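Local coordinates for protein 6-phosphogluconolactonase (Thermotoga maritima, PDB 1VL1) that hydrolyses 6-phosphogluconolactone to 6-phosphogluconate, the second step of the oxidative stage of the pentose phosphate pathway, at residues A[92-95]-A[96-100]; A[126-129]-A[130-134]. One frame throughout, in Å; residues are numbered along the deposited sequence.

Overall arrangement
Both contacts lie between neighbouring turns of a single helix. Interaction 1 is in helix 92-101, interaction 2 in helix 120-134, further along the chain. Their centres are about 20 Å apart and their nearest atoms about 9 Å, with no direct touch. Strand 74-82 links them: L78 packs against N92 and I96 of interaction 1, and its carbonyl takes a hydrogen bond from the hydroxyl of Y127 in interaction 2. Each contact has an Arg-Glu salt bridge spaced i to i+4, in opposite sequence order. A bound citrate, probably from the crystallisation liquor, lies about 6 Å from the side chain of N92, so interaction 1 borders a possible pocket.

Interaction 1: residues A[92-95]-A[96-100]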
ATOM      1  N   ASN A  92      -2.110  -8.438   7.394  1.00 21.36           N
ATOM      2  CA  ASN A  92      -1.816  -8.083   6.029  1.00 21.18           C
ATOM      3  C   ASN A  92      -0.705  -8.955   5.474  1.00 21.91           C
ATOM      4  O   ASN A  92      -0.768  -9.366   4.303  1.00 21.64           O
ATOM      5  CB  ASN A  92      -1.433  -6.626   5.899  1.00 22.56           C
ATOM      6  CG  ASN A  92      -2.597  -5.701   6.067  1.00 24.45           C
ATOM      7  OD1 ASN A  92      -3.710  -6.063   5.766  1.00 24.55           O
ATOM      8  ND2 ASN A  92      -2.308  -4.438   6.412  1.00 24.70           N
ATOM      9  N   PHE A  93       0.307  -9.227   6.276  1.00 21.69           N
ATOM     10  CA  PHE A  93       1.377 -10.127   5.826  1.00 22.23           C
ATOM     11  C   PHE A  93       0.827 -11.476   5.349  1.00 21.99           C
ATOM     12  O   PHE A  93       1.192 -11.958   4.267  1.00 22.69           O
ATOM     13  CB  PHE A  93       2.439 -10.358   6.898  1.00 22.36           C
ATOM     14  CG  PHE A  93       3.421 -11.392   6.473  1.00 20.08           C
ATOM     15  CD1 PHE A  93       4.418 -11.072   5.539  1.00 23.31           C
ATOM     16  CD2 PHE A  93       3.284 -12.687   6.859  1.00 24.22           C
ATOM     17  CE1 PHE A  93       5.274 -12.057   5.069  1.00 22.52           C
ATOM     18  CE2 PHE A  93       4.149 -13.662   6.377  1.00 24.33           C
ATOM     19  CZ  PHE A  93       5.148 -13.309   5.484  1.00 24.70           C
ATOM     20  N   ARG A  94       0.004 -12.102   6.183  1.00 22.14           N
ATOM     21  CA  ARG A  94      -0.521 -13.422   5.838  1.00 22.19           C
ATOM     22  C   ARG A  94      -1.247 -13.353   4.498  1.00 22.62           C
ATOM     23  O   ARG A  94      -1.092 -14.203   3.638  1.00 23.12           O
ATOM     24  CB  ARG A  94      -1.452 -13.932   6.905  1.00 21.96           C
ATOM     25  CG  ARG A  94      -2.135 -15.184   6.493  1.00 23.62           C
ATOM     26  CD  ARG A  94      -2.689 -15.993   7.521  1.00 26.61           C
ATOM     27  NE  ARG A  94      -3.625 -16.919   6.859  1.00 28.26           N
ATOM     28  CZ  ARG A  94      -4.559 -17.592   7.466  1.00 31.88           C
ATOM     29  NH1 ARG A  94      -4.705 -17.474   8.776  1.00 31.52           N
ATOM     30  NH2 ARG A  94      -5.360 -18.389   6.753  1.00 31.96           N
ATOM     31  N   ASN A  95      -2.081 -12.339   4.365  1.00 22.59           N
ATOM     32  CA  ASN A  95      -2.950 -12.255   3.169  1.00 22.73           C
ATOM     33  C   ASN A  95      -2.170 -11.954   1.918  1.00 22.47           C
ATOM     34  O   ASN A  95      -2.410 -12.582   0.894  1.00 22.44           O
ATOM     35  CB  ASN A  95      -4.102 -11.260   3.383  1.00 23.25           C
ATOM     36  CG  ASN A  95      -5.200 -11.834   4.215  1.00 26.70           C
ATOM     37  OD1 ASN A  95      -6.020 -12.571   3.704  1.00 28.31           O
ATOM     38  ND2 ASN A  95      -5.231 -11.527   5.502  1.00 25.56           N
ATOM     39  N   ILE A  96      -1.215 -11.029   1.994  1.00 21.52           N
ATOM     40  CA  ILE A  96      -0.350 -10.753   0.846  1.00 21.50           C
ATOM     41  C   ILE A  96       0.653 -11.893   0.590  1.00 20.73           C
ATOM     42  O   ILE A  96       0.953 -12.209  -0.565  1.00 20.90           O
ATOM     43  CB  ILE A  96       0.403  -9.427   1.000  1.00 22.10           C
ATOM     44  CG1 ILE A  96      -0.625  -8.283   1.170  1.00 21.23           C
ATOM     45  CG2 ILE A  96       1.276  -9.207  -0.209  1.00 23.20           C
ATOM     46  CD1 ILE A  96      -0.041  -6.984   1.650  1.00 23.82           C
ATOM     47  N   ASN A  97       1.096 -12.566   1.642  1.00 19.82           N
ATOM     48  CA  ASN A  97       1.910 -13.786   1.455  1.00 20.00           C
ATOM     49  C   ASN A  97       1.159 -14.863   0.679  1.00 21.09           C
ATOM     50  O   ASN A  97       1.712 -15.466  -0.244  1.00 21.78           O
ATOM     51  CB  ASN A  97       2.390 -14.353   2.789  1.00 18.90           C
ATOM     52  CG  ASN A  97       3.422 -15.469   2.623  1.00 21.72           C
ATOM     53  OD1 ASN A  97       4.374 -15.323   1.870  1.00 22.54           O
ATOM     54  ND2 ASN A  97       3.192 -16.618   3.280  1.00 23.21           N
ATOM     55  N   GLU A  98      -0.122 -15.032   0.989  1.00 21.76           N
ATOM     56  CA  GLU A  98      -0.952 -16.049   0.334  1.00 23.21           C
ATOM     57  C   GLU A  98      -1.108 -15.811  -1.180  1.00 22.38           C
ATOM     58  O   GLU A  98      -1.092 -16.754  -1.959  1.00 22.84           O
ATOM     59  CB  GLU A  98      -2.310 -16.130   1.033  1.00 23.92           C
ATOM     60  CG  GLU A  98      -2.279 -17.111   2.203  1.00 27.09           C
ATOM     61  CD  GLU A  98      -3.482 -17.081   3.126  1.00 28.46           C
ATOM     62  OE1 GLU A  98      -4.447 -16.308   2.888  1.00 35.36           O
ATOM     63  OE2 GLU A  98      -3.395 -17.837   4.116  1.00 33.65           O
ATOM     64  N   VAL A  99      -1.336 -14.555  -1.567  1.00 22.40           N
ATOM     65  CA  VAL A  99      -1.610 -14.211  -2.977  1.00 22.67           C
ATOM     66  C   VAL A  99      -0.366 -13.872  -3.784  1.00 23.20           C
ATOM     67  O   VAL A  99      -0.359 -14.043  -5.019  1.00 22.72           O
ATOM     68  CB  VAL A  99      -2.659 -13.079  -3.101  1.00 21.97           C
ATOM     69  CG1 VAL A  99      -4.007 -13.562  -2.524  1.00 24.86           C
ATOM     70  CG2 VAL A  99      -2.190 -11.795  -2.527  1.00 22.79           C
ATOM     71  N   LEU A 100       0.698 -13.430  -3.119  1.00 22.43           N
ATOM     72  CA  LEU A 100       1.860 -12.930  -3.839  1.00 22.73           C
ATOM     73  C   LEU A 100       3.175 -13.479  -3.357  1.00 22.89           C
ATOM     74  O   LEU A 100       3.874 -14.088  -4.120  1.00 23.21           O
ATOM     75  CB  LEU A 100       1.885 -11.413  -3.756  1.00 22.30           C
ATOM     76  CG  LEU A 100       3.057 -10.659  -4.365  1.00 21.37           C
ATOM     77  CD1 LEU A 100       3.095 -10.892  -5.873  1.00 22.75           C
ATOM     78  CD2 LEU A 100       2.959  -9.132  -4.102  1.00 23.24           C
TER
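Helix 92-101 is the connecting helix of the beta-alpha-beta unit formed with strands 74-82 and 111-112, and R94 and E98 are joined by a salt bridge one turn apart on it. R94 NE lies 2.9 Å from E98 OE2, with an N-H...O angle of 162°. The carboxylate oxygen sits near the guanidinium plane, but the arginine meets it from above the carboxylate plane; the two planes are 78° apart. R94 NH2 adds a weak bond to the same oxygen. CG of R94 is anti to the backbone N (chi1 172°), and the extended chain carries the guanidinium out to E98. An alanine in place of R94 would probably leave E98 without this ionic partner and the D87 carbonyl without its bond from R94 NH1.

F93 and N97 run side by side. CB of N97 sits over one ring face of F93 in a CH-pi contact, 4.2 Å from the centroid and offset toward the rim.

N92 O accepts a nearly straight bond from I96 N at 2.9 Å. F93 O takes N97 N at 2.7 Å. V99 N reaches N95 O only weakly, at 3.3 Å. The side-chain ND2 of N92 bonds D80 O, and E81 accepts the backbone N-H groups of N92 and F93 at the helix start. The i to i+4 salt bridge and CH-pi contact are characteristic of successive helix turns. Here they belong to a beta-alpha-beta crossover helix, with I96 packed on L78 of strand 74-82 and L58 of helix 57-64.

Interaction 2: residues A[126-129]-A[130-134]; sequences KYER and EIRSA
Backbone N-H groups of E130, I131, R132 and S133 bond the carbonyls of K126, Y127, E128 and R129 in regular i to i+4 order. On the buried side, CD1 of I131 lies over one ring face of Y127. I131 CD1 is 3.9 Å from the centroid of the Y127 ring and 17° off the ring normal, a CH-pi contact displaced toward the rim. The Y127 hydroxyl bonds the carbonyl of L78, and F77 and V166 pack against both side chains.

Along the flank of the helix, R132 NH2 bonds E128 OE2 at 2.8 Å, nearly along the C-O axis of the carboxylate. R132 NE adds a weak bond to the same oxygen. The two flat groups are turned 27° from each other. A chi1 of -177° sets E128 CG beside the carbonyl carbon, and the bend at chi2 brings its carboxylate alongside R132.

K126 and E130 run alongside each other, CE of K126 3.7 Å from E130 OE2. Their charged atoms do not touch: K126 NZ makes a salt bridge to D115, and E130 OE1 bonds H112. The pattern is that of an amphipathic helix packed on a beta-sheet, with an i to i+4 salt bridge along its flank, tied by E128 OE1 to the backbone N-H of V166 in strand 166-168.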
ATOM      1  N   LYS A 126      11.980  -1.019  14.165  1.00 20.89           N
ATOM      2  CA  LYS A 126      12.627  -2.027  13.345  1.00 20.55           C
ATOM      3  C   LYS A 126      12.240  -1.848  11.882  1.00 20.21           C
ATOM      4  O   LYS A 126      13.063  -1.910  11.001  1.00 21.58           O
ATOM      5  CB  LYS A 126      12.288  -3.429  13.843  1.00 20.11           C
ATOM      6  CG  LYS A 126      12.839  -4.559  12.935  1.00 21.71           C
ATOM      7  CD  LYS A 126      12.534  -5.921  13.528  1.00 24.01           C
ATOM      8  CE  LYS A 126      12.677  -7.008  12.552  1.00 25.01           C
ATOM      9  NZ  LYS A 126      12.602  -8.376  13.209  1.00 29.95           N
ATOM     10  N   TYR A 127      10.954  -1.647  11.623  1.00 20.28           N
ATOM     11  CA  TYR A 127      10.487  -1.533  10.249  1.00 21.03           C
ATOM     12  C   TYR A 127      11.001  -0.238   9.662  1.00 22.07           C
ATOM     13  O   TYR A 127      11.437  -0.213   8.519  1.00 22.09           O
ATOM     14  CB  TYR A 127       8.955  -1.510  10.253  1.00 22.05           C
ATOM     15  CG  TYR A 127       8.333  -1.669   8.912  1.00 22.04           C
ATOM     16  CD1 TYR A 127       8.828  -2.606   8.023  1.00 23.03           C
ATOM     17  CD2 TYR A 127       7.249  -0.912   8.505  1.00 21.26           C
ATOM     18  CE1 TYR A 127       8.249  -2.820   6.772  1.00 24.47           C
ATOM     19  CE2 TYR A 127       6.675  -1.122   7.246  1.00 23.23           C
ATOM     20  CZ  TYR A 127       7.179  -2.045   6.385  1.00 23.99           C
ATOM     21  OH  TYR A 127       6.630  -2.259   5.105  1.00 24.68           O
ATOM     22  N   GLU A 128      10.990   0.827  10.447  1.00 21.83           N
ATOM     23  CA  GLU A 128      11.540   2.111   9.969  1.00 22.01           C
ATOM     24  C   GLU A 128      13.027   1.965   9.551  1.00 21.82           C
ATOM     25  O   GLU A 128      13.425   2.395   8.468  1.00 21.63           O
ATOM     26  CB  GLU A 128      11.406   3.211  11.026  1.00 23.94           C
ATOM     27  CG  GLU A 128      11.903   4.532  10.487  1.00 23.47           C
ATOM     28  CD  GLU A 128      11.177   5.784  10.997  1.00 28.66           C
ATOM     29  OE1 GLU A 128      10.070   5.721  11.543  1.00 30.61           O
ATOM     30  OE2 GLU A 128      11.752   6.851  10.828  1.00 35.24           O
ATOM     31  N   ARG A 129      13.813   1.338  10.395  1.00 21.32           N
ATOM     32  CA  ARG A 129      15.217   1.074  10.080  1.00 21.53           C
ATOM     33  C   ARG A 129      15.361   0.272   8.780  1.00 21.94           C
ATOM     34  O   ARG A 129      16.279   0.516   7.990  1.00 20.70           O
ATOM     35  CB  ARG A 129      15.954   0.364  11.216  1.00 21.40           C
ATOM     36  CG  ARG A 129      16.263   1.209  12.463  1.00 23.91           C
ATOM     37  CD  ARG A 129      17.134   0.565  13.495  1.00 22.01           C
ATOM     38  NE  ARG A 129      16.606  -0.692  13.995  1.00 24.90           N
ATOM     39  CZ  ARG A 129      15.838  -0.852  15.079  1.00 25.83           C
ATOM     40  NH1 ARG A 129      15.444   0.185  15.798  1.00 24.94           N
ATOM     41  NH2 ARG A 129      15.506  -2.098  15.442  1.00 26.01           N
ATOM     42  N   GLU A 130      14.505  -0.736   8.585  1.00 23.44           N
ATOM     43  CA  GLU A 130      14.613  -1.582   7.401  1.00 23.50           C
ATOM     44  C   GLU A 130      14.302  -0.787   6.141  1.00 24.01           C
ATOM     45  O   GLU A 130      14.962  -0.944   5.127  1.00 24.10           O
ATOM     46  CB  GLU A 130      13.630  -2.750   7.468  1.00 26.34           C
ATOM     47  CG  GLU A 130      14.034  -3.865   8.309  1.00 27.71           C
ATOM     48  CD  GLU A 130      13.111  -5.066   8.100  1.00 24.41           C
ATOM     49  OE1 GLU A 130      12.720  -5.360   6.956  1.00 29.26           O
ATOM     50  OE2 GLU A 130      12.849  -5.674   9.145  1.00 30.94           O
ATOM     51  N   ILE A 131      13.237   0.016   6.190  1.00 22.47           N
ATOM     52  CA  ILE A 131      12.903   0.848   5.046  1.00 23.31           C
ATOM     53  C   ILE A 131      14.043   1.794   4.674  1.00 23.22           C
ATOM     54  O   ILE A 131      14.459   1.844   3.489  1.00 23.20           O
ATOM     55  CB  ILE A 131      11.620   1.656   5.343  1.00 23.28           C
ATOM     56  CG1 ILE A 131      10.468   0.688   5.500  1.00 25.31           C
ATOM     57  CG2 ILE A 131      11.383   2.620   4.213  1.00 26.82           C
ATOM     58  CD1 ILE A 131       9.212   1.395   6.023  1.00 25.75           C
ATOM     59  N   ARG A 132      14.576   2.505   5.675  1.00 23.07           N
ATOM     60  CA  ARG A 132      15.661   3.436   5.447  1.00 21.95           C
ATOM     61  C   ARG A 132      16.877   2.751   4.812  1.00 21.33           C
ATOM     62  O   ARG A 132      17.570   3.300   3.951  1.00 20.05           O
ATOM     63  CB  ARG A 132      16.098   4.109   6.756  1.00 21.92           C
ATOM     64  CG  ARG A 132      15.106   5.075   7.329  1.00 23.46           C
ATOM     65  CD  ARG A 132      15.580   5.675   8.635  1.00 26.58           C
ATOM     66  NE  ARG A 132      14.610   6.582   9.253  1.00 33.54           N
ATOM     67  CZ  ARG A 132      14.461   7.882   8.942  1.00 35.24           C
ATOM     68  NH1 ARG A 132      15.205   8.437   7.989  1.00 32.51           N
ATOM     69  NH2 ARG A 132      13.537   8.616   9.582  1.00 33.50           N
ATOM     70  N   SER A 133      17.173   1.557   5.289  1.00 22.09           N
ATOM     71  CA  SER A 133      18.272   0.810   4.767  1.00 21.60           C
ATOM     72  C   SER A 133      18.065   0.413   3.284  1.00 22.13           C
ATOM     73  O   SER A 133      19.034   0.378   2.482  1.00 23.61           O
ATOM     74  CB  SER A 133      18.429  -0.450   5.609  1.00 22.52           C
ATOM     75  OG  SER A 133      19.590  -1.115   5.206  1.00 25.59           O
ATOM     76  N   ALA A 134      16.830   0.143   2.934  1.00 23.58           N
ATOM     77  CA  ALA A 134      16.515  -0.314   1.560  1.00 24.28           C
ATOM     78  C   ALA A 134      16.532   0.817   0.536  1.00 24.95           C
ATOM     79  O   ALA A 134      17.106   0.677  -0.551  1.00 25.39           O
ATOM     80  CB  ALA A 134      15.190  -1.010   1.540  1.00 25.08           C
TER